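Local coordinates for pheromone response PrgU-like domain-containing protein (Enterococcus faecalis, PDB 2GMQ) that is of unknown function but, as a plasmid-encoded PrgU-like protein, probably takes part in the pheromone response, at residues 24-29 and 33-38. Numbering follows the deposited sequence. Where two conformers were deposited one is given.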
# COMPACT_ATOMS: atom_id res chain seq x y z
N THR A 24 -5.17 -13.17 -1.35
CA THR A 24 -6.50 -12.70 -1.08
C THR A 24 -7.13 -13.76 -0.21
O THR A 24 -7.37 -14.86 -0.68
CB THR A 24 -7.25 -12.47 -2.41
OG1 THR A 24 -6.51 -11.47 -3.16
CG2 THR A 24 -8.66 -11.99 -2.15
N LEU A 25 -7.49 -13.37 1.01
CA LEU A 25 -8.05 -14.36 1.99
C LEU A 25 -9.56 -14.27 2.05
O LEU A 25 -10.13 -13.14 2.08
CB LEU A 25 -7.44 -14.14 3.38
CG LEU A 25 -5.98 -14.55 3.54
CD1 LEU A 25 -5.10 -13.34 3.06
CD2 LEU A 25 -5.66 -14.95 4.97
N GLN A 26 -10.24 -15.44 2.03
CA GLN A 26 -11.67 -15.47 2.03
C GLN A 26 -12.07 -16.01 3.43
O GLN A 26 -11.83 -17.17 3.69
CB GLN A 26 -12.25 -16.44 0.98
CG GLN A 26 -13.80 -16.38 1.02
CD GLN A 26 -14.59 -17.56 0.41
OE1 GLN A 26 -14.08 -18.65 0.11
NE2 GLN A 26 -15.87 -17.33 0.24
N TRP A 27 -12.70 -15.15 4.22
CA TRP A 27 -13.15 -15.55 5.58
C TRP A 27 -14.63 -15.76 5.53
O TRP A 27 -15.36 -14.87 5.00
CB TRP A 27 -12.84 -14.41 6.57
CG TRP A 27 -11.38 -14.10 6.68
CD1 TRP A 27 -10.70 -13.06 6.00
CD2 TRP A 27 -10.42 -14.74 7.49
NE1 TRP A 27 -9.39 -13.06 6.37
CE2 TRP A 27 -9.16 -14.10 7.25
CE3 TRP A 27 -10.49 -15.82 8.41
CZ2 TRP A 27 -7.99 -14.46 7.94
CZ3 TRP A 27 -9.32 -16.21 9.06
CH2 TRP A 27 -8.07 -15.55 8.78
N ARG A 28 -15.10 -16.89 6.07
CA ARG A 28 -16.53 -17.15 6.08
C ARG A 28 -17.24 -16.04 6.86
O ARG A 28 -16.91 -15.74 8.01
CB ARG A 28 -16.87 -18.54 6.63
CG ARG A 28 -18.31 -18.97 6.39
CD ARG A 28 -18.49 -19.85 5.14
NE ARG A 28 -17.80 -21.14 5.26
CZ ARG A 28 -17.56 -21.98 4.25
NH1 ARG A 28 -17.93 -21.69 3.00
NH2 ARG A 28 -16.92 -23.13 4.50
N GLY A 29 -18.22 -15.39 6.21
CA GLY A 29 -18.83 -14.25 6.87
C GLY A 29 -17.93 -13.07 7.18
O GLY A 29 -18.31 -12.25 7.98
N LYS A 33 -14.19 -18.48 9.93
CA LYS A 33 -13.13 -19.42 9.53
C LYS A 33 -12.46 -18.99 8.18
O LYS A 33 -13.14 -18.55 7.20
CB LYS A 33 -13.81 -20.76 9.23
CG LYS A 33 -12.87 -21.93 9.07
CD LYS A 33 -13.65 -23.22 8.97
CE LYS A 33 -12.71 -24.49 9.02
NZ LYS A 33 -11.73 -24.60 7.91
N LEU A 34 -11.15 -19.21 8.07
CA LEU A 34 -10.47 -18.98 6.81
C LEU A 34 -10.78 -20.18 5.84
O LEU A 34 -10.47 -21.34 6.17
CB LEU A 34 -8.97 -18.85 7.05
CG LEU A 34 -8.09 -18.64 5.74
CD1 LEU A 34 -8.61 -17.40 4.94
CD2 LEU A 34 -6.63 -18.45 6.10
N VAL A 35 -11.39 -19.89 4.71
CA VAL A 35 -11.93 -20.97 3.87
C VAL A 35 -10.88 -21.21 2.76
O VAL A 35 -10.54 -22.36 2.45
CB VAL A 35 -13.31 -20.54 3.25
CG1 VAL A 35 -13.74 -21.52 2.11
CG2 VAL A 35 -14.40 -20.47 4.34
N LYS A 36 -10.43 -20.12 2.15
CA LYS A 36 -9.49 -20.29 1.05
C LYS A 36 -8.64 -19.02 0.85
O LYS A 36 -8.98 -17.95 1.38
CB LYS A 36 -10.25 -20.66 -0.24
CG LYS A 36 -11.12 -19.52 -0.75
CD LYS A 36 -11.68 -19.76 -2.14
CE LYS A 36 -13.10 -20.30 -2.13
NZ LYS A 36 -13.66 -20.25 -3.60
N VAL A 37 -7.49 -19.19 0.18
CA VAL A 37 -6.61 -18.05 -0.12
C VAL A 37 -6.33 -18.19 -1.64
O VAL A 37 -6.25 -19.34 -2.20
CB VAL A 37 -5.27 -18.08 0.64
CG1 VAL A 37 -5.49 -18.27 2.17
CG2 VAL A 37 -4.40 -19.22 0.19
N ARG A 38 -6.25 -17.06 -2.31
CA ARG A 38 -5.96 -17.05 -3.69
C ARG A 38 -4.77 -16.17 -3.92
O ARG A 38 -4.72 -15.07 -3.40
CB ARG A 38 -7.23 -16.48 -4.34
CG ARG A 38 -7.16 -16.07 -5.73
CD ARG A 38 -8.46 -15.22 -6.02
NE ARG A 38 -8.25 -14.53 -7.28
CZ ARG A 38 -9.03 -14.66 -8.36
NH1 ARG A 38 -10.11 -15.46 -8.32
NH2 ARG A 38 -8.72 -14.00 -9.48
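Leu34 of strand 34-38 lays its CD1 over the six-membered ring of Trp27 in a beta hairpin whose strands run antiparallel at 167°. This is a CH-pi contact: Leu34 CD1 stands 4.0 Å from the centroid of the Trp27 six-membered ring and 6° off the normal. With CG anti to the backbone N (chi1 178°), the Leu34 branch is set on this face, and its second torsion turns CD1 to within 3.8 Å of Leu25 CB, so one methyl bridges two side chains of the facing strand. Val37 lies beside Leu25, pointing the same way, and adds to this apolar face, with Leu25 CG 4.0 Å from Val37 CG1. Beyond it, helix 105-112 supplies Phe108, which touches Leu25 and meets the Trp27 ring edge-to-face.

Between Gln26 and Trp27 the register slips by one residue, a beta bulge at Val35, whose backbone leaves the extended conformation. Gln26 O accepts from Val35 N (2.9 Å) while Gln26 N donates to Lys36 O, so one residue faces two. On its other side, strand 34-39 pairs with strand 94-98, Val37 bonding through its backbone to Phe97. Past the bulge, Arg28 N donates to Lys33 O at 2.8 Å.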